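Local coordinates for lactate dehydrogenase, adjacent gene encodes predicted malate dehydrogenase (Cryptosporidium parvum, PDB 4ND2), which probably interconverts pyruvate and (S)-lactate with NADH/NAD(+) as cofactor, as a lactate dehydrogenase of the LDH/MDH superfamily, at residues N18-D26 and I48-G56; G178-S186 and I209-R217. All coordinates share one frame; numbering follows the deposited sequence.

Contact 1: N18-D26 and I48-G56; sequences NIAYIVGKD and ITHSMVMFG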
loop_
_atom_site.group_PDB
_atom_site.type_symbol
_atom_site.label_atom_id
_atom_site.label_comp_id
_atom_site.label_asym_id
_atom_site.label_seq_id
_atom_site.Cartn_x
_atom_site.Cartn_y
_atom_site.Cartn_z
ATOM N N ASN A 18 12.513 14.538 3.214
ATOM C CA ASN A 18 12.057 13.154 3.364
ATOM C C ASN A 18 10.594 13.059 3.773
ATOM O O ASN A 18 9.869 12.204 3.273
ATOM C CB ASN A 18 12.915 12.397 4.382
ATOM C CG ASN A 18 14.177 11.823 3.776
ATOM O OD1 ASN A 18 14.336 11.763 2.556
ATOM N ND2 ASN A 18 15.079 11.372 4.634
ATOM N N ILE A 19 10.160 13.930 4.679
ATOM C CA ILE A 19 8.757 13.950 5.095
ATOM C C ILE A 19 7.851 14.201 3.890
ATOM O O ILE A 19 6.879 13.477 3.671
ATOM C CB ILE A 19 8.491 15.014 6.179
ATOM C CG1 ILE A 19 9.151 14.598 7.497
ATOM C CG2 ILE A 19 6.995 15.211 6.384
ATOM C CD1 ILE A 19 9.161 15.685 8.551
ATOM N N ALA A 20 8.177 15.228 3.110
ATOM C CA ALA A 20 7.390 15.572 1.923
ATOM C C ALA A 20 7.314 14.403 0.941
ATOM O O ALA A 20 6.254 14.117 0.382
ATOM C CB ALA A 20 7.979 16.799 1.243
ATOM N N TYR A 21 8.451 13.736 0.755
ATOM C CA TYR A 21 8.595 12.589 -0.142
ATOM C C TYR A 21 7.641 11.459 0.244
ATOM O O TYR A 21 6.914 10.925 -0.598
ATOM C CB TYR A 21 10.048 12.100 -0.054
ATOM C CG TYR A 21 10.566 11.166 -1.131
ATOM C CD1 TYR A 21 10.160 11.274 -2.460
ATOM C CD2 TYR A 21 11.544 10.221 -0.824
ATOM C CE1 TYR A 21 10.678 10.437 -3.435
ATOM C CE2 TYR A 21 12.069 9.384 -1.792
ATOM C CZ TYR A 21 11.637 9.498 -3.096
ATOM O OH TYR A 21 12.169 8.666 -4.057
ATOM N N ILE A 22 7.645 11.117 1.527
ATOM C CA ILE A 22 6.853 9.998 2.047
ATOM C C ILE A 22 5.367 10.342 2.121
ATOM O O ILE A 22 4.523 9.520 1.755
ATOM C CB ILE A 22 7.370 9.553 3.436
ATOM C CG1 ILE A 22 8.823 9.073 3.334
ATOM C CG2 ILE A 22 6.480 8.466 4.035
ATOM C CD1 ILE A 22 9.051 7.943 2.356
ATOM N N VAL A 23 5.049 11.546 2.596
ATOM C CA VAL A 23 3.664 12.020 2.635
ATOM C C VAL A 23 3.065 11.974 1.231
ATOM O O VAL A 23 1.949 11.486 1.042
ATOM C CB VAL A 23 3.556 13.458 3.198
ATOM C CG1 VAL A 23 2.184 14.061 2.925
ATOM C CG2 VAL A 23 3.851 13.475 4.694
ATOM N N GLY A 24 3.816 12.491 0.258
ATOM C CA GLY A 24 3.401 12.467 -1.140
ATOM C C GLY A 24 3.229 11.057 -1.673
ATOM O O GLY A 24 2.215 10.743 -2.293
ATOM N N LYS A 25 4.221 10.204 -1.423
ATOM C CA LYS A 25 4.165 8.805 -1.852
ATOM C C LYS A 25 2.905 8.101 -1.342
ATOM O O LYS A 25 2.242 7.394 -2.096
ATOM C CB LYS A 25 5.410 8.049 -1.386
ATOM C CG LYS A 25 5.426 6.576 -1.767
ATOM C CD LYS A 25 6.682 5.882 -1.269
ATOM C CE LYS A 25 6.802 4.472 -1.827
ATOM N NZ LYS A 25 5.580 3.658 -1.588
ATOM N N ASP A 26 2.582 8.300 -0.066
ATOM C CA ASP A 26 1.411 7.661 0.551
ATOM C C ASP A 26 0.088 8.346 0.193
ATOM O O ASP A 26 -0.980 7.839 0.534
ATOM C CB ASP A 26 1.551 7.644 2.078
ATOM C CG ASP A 26 2.734 6.814 2.558
ATOM O OD1 ASP A 26 3.215 5.938 1.810
ATOM O OD2 ASP A 26 3.183 7.040 3.699
ATOM N N ILE A 48 10.150 16.222 -6.078
ATOM C CA ILE A 48 9.170 15.307 -5.485
ATOM C C ILE A 48 7.880 15.275 -6.316
ATOM O O ILE A 48 7.271 14.216 -6.484
ATOM C CB ILE A 48 8.886 15.678 -4.011
ATOM C CG1 ILE A 48 10.136 15.415 -3.163
ATOM C CG2 ILE A 48 7.704 14.887 -3.457
ATOM C CD1 ILE A 48 10.132 16.121 -1.825
ATOM N N THR A 49 7.479 16.427 -6.853
ATOM C CA THR A 49 6.311 16.498 -7.730
ATOM C C THR A 49 6.444 15.539 -8.913
ATOM O O THR A 49 5.491 14.835 -9.246
ATOM C CB THR A 49 6.062 17.937 -8.236
ATOM O OG1 THR A 49 5.657 18.762 -7.138
ATOM C CG2 THR A 49 4.969 17.972 -9.307
ATOM N N HIS A 50 7.623 15.495 -9.528
ATOM C CA HIS A 50 7.865 14.590 -10.660
ATOM C C HIS A 50 7.701 13.115 -10.285
ATOM O O HIS A 50 7.344 12.296 -11.132
ATOM C CB HIS A 50 9.265 14.798 -11.250
ATOM C CG HIS A 50 9.522 16.190 -11.735
ATOM N ND1 HIS A 50 10.792 16.714 -11.846
ATOM C CD2 HIS A 50 8.675 17.173 -12.123
ATOM C CE1 HIS A 50 10.717 17.955 -12.291
ATOM N NE2 HIS A 50 9.444 18.259 -12.465
ATOM N N SER A 51 7.980 12.782 -9.025
ATOM C CA SER A 51 7.865 11.405 -8.538
ATOM C C SER A 51 6.422 10.972 -8.267
ATOM O O SER A 51 6.147 9.776 -8.200
ATOM C CB SER A 51 8.705 11.210 -7.265
ATOM O OG SER A 51 8.083 11.790 -6.126
ATOM N N MET A 52 5.506 11.929 -8.111
ATOM C CA MET A 52 4.127 11.614 -7.716
ATOM C C MET A 52 3.421 10.691 -8.706
ATOM O O MET A 52 2.766 9.727 -8.296
ATOM C CB MET A 52 3.303 12.892 -7.499
ATOM C CG MET A 52 3.682 13.701 -6.263
ATOM S SD MET A 52 3.517 12.813 -4.694
ATOM C CE MET A 52 5.188 12.213 -4.459
ATOM N N VAL A 53 3.564 10.969 -10.000
ATOM C CA VAL A 53 2.986 10.102 -11.033
ATOM C C VAL A 53 3.576 8.686 -10.980
ATOM O O VAL A 53 2.875 7.711 -11.253
ATOM C CB VAL A 53 3.132 10.705 -12.453
ATOM C CG1 VAL A 53 4.591 10.753 -12.892
ATOM C CG2 VAL A 53 2.293 9.925 -13.458
ATOM N N MET A 54 4.848 8.572 -10.603
ATOM C CA MET A 54 5.506 7.267 -10.492
ATOM C C MET A 54 4.899 6.445 -9.351
ATOM O O MET A 54 4.746 5.228 -9.466
ATOM C CB MET A 54 7.012 7.424 -10.261
ATOM C CG MET A 54 7.744 8.275 -11.292
ATOM S SD MET A 54 9.452 8.558 -10.790
ATOM C CE MET A 54 9.998 9.690 -12.071
ATOM N N PHE A 55 4.558 7.123 -8.256
ATOM C CA PHE A 55 3.927 6.489 -7.094
ATOM C C PHE A 55 2.410 6.356 -7.229
ATOM O O PHE A 55 1.762 5.757 -6.367
ATOM C CB PHE A 55 4.224 7.294 -5.825
ATOM C CG PHE A 55 5.680 7.343 -5.446
ATOM C CD1 PHE A 55 6.450 6.186 -5.403
ATOM C CD2 PHE A 55 6.269 8.545 -5.077
ATOM C CE1 PHE A 55 7.783 6.234 -5.032
ATOM C CE2 PHE A 55 7.602 8.598 -4.705
ATOM C CZ PHE A 55 8.359 7.441 -4.682
ATOM N N GLY A 56 1.839 6.929 -8.286
ATOM C CA GLY A 56 0.394 6.942 -8.476
ATOM C C GLY A 56 -0.337 7.824 -7.476
ATOM O O GLY A 56 -1.493 7.559 -7.148
HETATM O O HOH W 1 -0.079 6.898 -3.808
#
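Phe55 lies flat against the aliphatic chain of Lys25 while turning its edge toward the face of Tyr21. Lys25 CG sits over the middle of the Phe55 ring, 3.8 Å from its centroid, a CH-pi contact that a long methylene chain provides well. The Tyr21 and Phe55 rings form an offset edge-to-face pair with planes at 62°. Tyr21 reaches this place because its CG is anti to the backbone N (chi1 -164°), which swings the phenol toward helix 40-55. Ser51 OG meets the Tyr21 ring at its edge, but bonds to Ile48 O of its own helix.

Ile48 extends CD1 to Ala20 CB at 3.8 Å, the small alanine leaving room for the branched chain. At Gly24 the absence of a side chain admits Met52, whose side chain, bent at chi2 and chi3, brings SD to 3.4 Å from Gly24 O. Segments 18-26 and 48-55, on two helices of the Rossmann domain, run 30° from parallel and meet mainly through carbon and sulfur. A water donates to Lys25 O and, weakly, to Phe55 O. The lysine serves two interfaces: its methylenes pack within the chain, and its NZ pairs with Asp26 of the second subunit.

Contact 2: G178-S186 and I209-R217; sequences GDGMVPATS and IDEIVCHTR. Unlike the reference sequence in segment 178-186: Ala184 (reference Val).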
loop_
_atom_site.group_PDB
_atom_site.type_symbol
_atom_site.label_atom_id
_atom_site.label_comp_id
_atom_site.label_asym_id
_atom_site.label_seq_id
_atom_site.Cartn_x
_atom_site.Cartn_y
_atom_site.Cartn_z
ATOM N N GLY A 178 17.171 12.266 25.266
ATOM C CA GLY A 178 18.569 12.563 25.568
ATOM C C GLY A 178 19.232 11.367 26.223
ATOM O O GLY A 178 18.679 10.266 26.212
ATOM N N ASP A 179 20.412 11.580 26.801
ATOM C CA ASP A 179 21.149 10.507 27.476
ATOM C C ASP A 179 20.338 9.853 28.598
ATOM O O ASP A 179 20.514 8.669 28.876
ATOM C CB ASP A 179 22.481 11.024 28.037
ATOM C CG ASP A 179 23.525 11.265 26.958
ATOM O OD1 ASP A 179 23.305 10.871 25.794
ATOM O OD2 ASP A 179 24.581 11.851 27.279
ATOM N N GLY A 180 19.452 10.623 29.224
ATOM C CA GLY A 180 18.600 10.120 30.299
ATOM C C GLY A 180 17.353 9.361 29.868
ATOM O O GLY A 180 16.563 8.955 30.719
ATOM N N MET A 181 17.159 9.163 28.563
ATOM C CA MET A 181 15.986 8.425 28.077
ATOM C C MET A 181 15.932 7.045 28.730
ATOM O O MET A 181 16.971 6.460 29.045
ATOM C CB MET A 181 15.992 8.295 26.544
ATOM C CG MET A 181 17.027 7.334 25.969
ATOM S SD MET A 181 16.914 7.171 24.170
ATOM C CE MET A 181 17.488 8.785 23.636
ATOM N N VAL A 182 14.719 6.536 28.930
ATOM C CA VAL A 182 14.514 5.288 29.662
ATOM C C VAL A 182 13.852 4.225 28.784
ATOM O O VAL A 182 12.630 4.217 28.644
ATOM C CB VAL A 182 13.651 5.524 30.923
ATOM C CG1 VAL A 182 13.479 4.227 31.708
ATOM C CG2 VAL A 182 14.272 6.604 31.798
ATOM N N PRO A 183 14.659 3.334 28.178
ATOM C CA PRO A 183 14.076 2.156 27.539
ATOM C C PRO A 183 13.575 1.189 28.611
ATOM O O PRO A 183 14.377 0.606 29.339
ATOM C CB PRO A 183 15.247 1.561 26.740
ATOM C CG PRO A 183 16.257 2.655 26.643
ATOM C CD PRO A 183 16.102 3.437 27.907
ATOM N N ALA A 184 12.257 1.054 28.715
ATOM C CA ALA A 184 11.634 0.300 29.802
ATOM C C ALA A 184 11.669 -1.201 29.530
ATOM O O ALA A 184 10.742 -1.757 28.945
ATOM C CB ALA A 184 10.204 0.773 30.013
ATOM N N THR A 185 12.738 -1.858 29.970
ATOM C CA THR A 185 12.909 -3.291 29.726
ATOM C C THR A 185 11.813 -4.144 30.370
ATOM O O THR A 185 11.511 -5.224 29.873
ATOM C CB THR A 185 14.273 -3.809 30.228
ATOM O OG1 THR A 185 14.414 -3.519 31.622
ATOM C CG2 THR A 185 15.420 -3.176 29.452
ATOM N N SER A 186 11.218 -3.661 31.461
ATOM C CA SER A 186 10.239 -4.450 32.216
ATOM C C SER A 186 8.969 -4.775 31.425
ATOM O O SER A 186 8.357 -5.822 31.643
ATOM C CB SER A 186 9.863 -3.741 33.522
ATOM O OG SER A 186 9.078 -2.587 33.276
ATOM N N ILE A 209 20.707 -7.512 27.286
ATOM C CA ILE A 209 19.636 -6.533 27.459
ATOM C C ILE A 209 20.217 -5.156 27.794
ATOM O O ILE A 209 19.780 -4.146 27.238
ATOM C CB ILE A 209 18.632 -6.976 28.550
ATOM C CG1 ILE A 209 17.835 -8.194 28.061
ATOM C CG2 ILE A 209 17.683 -5.839 28.920
ATOM C CD1 ILE A 209 17.073 -8.914 29.152
ATOM N N ASP A 210 21.206 -5.125 28.687
ATOM C CA ASP A 210 21.870 -3.873 29.062
ATOM C C ASP A 210 22.547 -3.219 27.851
ATOM O O ASP A 210 22.500 -1.998 27.693
ATOM C CB ASP A 210 22.910 -4.105 30.171
ATOM C CG ASP A 210 22.295 -4.601 31.481
ATOM O OD1 ASP A 210 21.076 -4.435 31.703
ATOM O OD2 ASP A 210 23.049 -5.169 32.300
ATOM N N GLU A 211 23.170 -4.037 27.002
ATOM C CA GLU A 211 23.815 -3.558 25.774
ATOM C C GLU A 211 22.796 -2.906 24.838
ATOM O O GLU A 211 23.058 -1.847 24.264
ATOM C CB GLU A 211 24.520 -4.716 25.054
ATOM C CG GLU A 211 25.450 -4.308 23.915
ATOM C CD GLU A 211 24.736 -3.939 22.616
ATOM O OE1 GLU A 211 23.664 -4.510 22.312
ATOM O OE2 GLU A 211 25.265 -3.074 21.883
ATOM N N ILE A 212 21.647 -3.561 24.684
ATOM C CA ILE A 212 20.548 -3.050 23.862
ATOM C C ILE A 212 20.024 -1.717 24.401
ATOM O O ILE A 212 19.709 -0.814 23.623
ATOM C CB ILE A 212 19.403 -4.088 23.762
ATOM C CG1 ILE A 212 19.833 -5.247 22.856
ATOM C CG2 ILE A 212 18.123 -3.454 23.230
ATOM C CD1 ILE A 212 18.954 -6.475 22.955
ATOM N N VAL A 213 19.934 -1.599 25.723
ATOM C CA VAL A 213 19.509 -0.352 26.365
ATOM C C VAL A 213 20.523 0.763 26.088
ATOM O O VAL A 213 20.145 1.885 25.736
ATOM C CB VAL A 213 19.312 -0.544 27.888
ATOM C CG1 VAL A 213 19.187 0.793 28.612
ATOM C CG2 VAL A 213 18.087 -1.407 28.154
ATOM N N CYS A 214 21.805 0.442 26.242
ATOM C CA CYS A 214 22.887 1.383 25.957
ATOM C C CYS A 214 22.893 1.793 24.482
ATOM O O CYS A 214 23.029 2.972 24.162
ATOM C CB CYS A 214 24.237 0.763 26.329
ATOM S SG CYS A 214 25.674 1.792 25.952
ATOM N N HIS A 215 22.739 0.808 23.601
ATOM C CA HIS A 215 22.721 1.031 22.154
ATOM C C HIS A 215 21.590 1.982 21.757
ATOM O O HIS A 215 21.782 2.880 20.933
ATOM C CB HIS A 215 22.579 -0.310 21.429
ATOM C CG HIS A 215 22.894 -0.258 19.966
ATOM N ND1 HIS A 215 22.661 -1.322 19.124
ATOM C CD2 HIS A 215 23.416 0.726 19.194
ATOM C CE1 HIS A 215 23.034 -1.003 17.899
ATOM N NE2 HIS A 215 23.493 0.236 17.913
ATOM N N THR A 216 20.419 1.781 22.357
ATOM C CA THR A 216 19.273 2.668 22.157
ATOM C C THR A 216 19.610 4.105 22.556
ATOM O O THR A 216 19.304 5.046 21.824
ATOM C CB THR A 216 18.050 2.185 22.964
ATOM O OG1 THR A 216 17.726 0.846 22.573
ATOM C CG2 THR A 216 16.840 3.081 22.729
ATOM N N ARG A 217 20.252 4.265 23.711
ATOM C CA ARG A 217 20.577 5.595 24.230
ATOM C C ARG A 217 21.591 6.350 23.366
ATOM O O ARG A 217 21.468 7.558 23.196
ATOM C CB ARG A 217 21.070 5.507 25.679
ATOM C CG ARG A 217 19.970 5.122 26.660
ATOM C CD ARG A 217 20.514 4.761 28.035
ATOM N NE ARG A 217 20.821 5.937 28.844
ATOM C CZ ARG A 217 21.334 5.894 30.073
ATOM N NH1 ARG A 217 21.606 4.727 30.653
ATOM N NH2 ARG A 217 21.580 7.023 30.732
HETATM O O HOH W 2 21.302 10.211 23.800
#
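Arg217, on helix 206-227, reaches the type I beta turn Gly178-Met181 that leads into edge strand 182-183, a strand-on-helix packing within the alpha/beta C-terminal domain of the LDH/MDH fold.

The polar part centres on one backbone oxygen. Asp179 O accepts from both Arg217 NE and Arg217 NH2, each at 2.7 Å, in a side-on grip by the guanidinium. The oxygen lies close to the guanidinium plane, whereas relative to the carbonyl NE comes nearly along the C=O axis and NH2 stands above its plane. Two N-H groups converging on one atom leave each bond bent, at 143° and 142°, but together they fix the rotation of the guanidinium. A bend at chi3 (80°) turns the arginine's end toward the turn. The Asp179 carboxylate is not in direct contact with this cation; a water links Asp179 OD1 to the backbone O of Arg217, donating to both.

The apolar part runs along the strand. Met181 and Arg217 lie alongside each other, their chains running opposite ways, with Met181 CG 3.7 Å from Arg217 CG, so the arginine's methylenes work as hydrophobic surface. Pro183, a compact ring directed at the helix, sets CG between Val213 CG1 and Thr216 CG2. Thr216 can face this apolar surface because its OG1 bonds to Ile212 O, one turn back. Phe154 of helix 147-162 also packs on Pro183 and Thr216. Met181 extends the contact toward the active site, its side chain about 4 Å from those of Arg90, which binds pyruvate, and His177, the predicted proton acceptor.

Beyond Ala184, Thr185 presents its methyl to the helix and its hydroxyl to a glycerol that probably came from the crystallisation liquor. Thr185 CG2 lies 3.5 Å from Ile209 CG2 and 3.5 Å from Val213 CG2, the second closer than two carbons normally approach.

Contact 1 is complete before contact 2 begins along the chain, and the two fall in different domains of the chain. Residues 18-26 and 48-56 lie on helices 14-26 and 40-55 of the NAD-binding Rossmann domain; 178-186 and 209-217 join strand 182-183 to helix 206-227 in the C-terminal alpha/beta domain. Their centres are 34 Å apart, on opposite sides of the chain's centre, and nearest atoms remain about 19 Å apart. Contact 1 adjoins a second subunit, whereas contact 2 touches no other chain and approaches bound pyruvate. They share neither sheet nor helix: contact 1 packs helix on helix in the cofactor-binding domain, contact 2 helix on strand in the C-terminal domain.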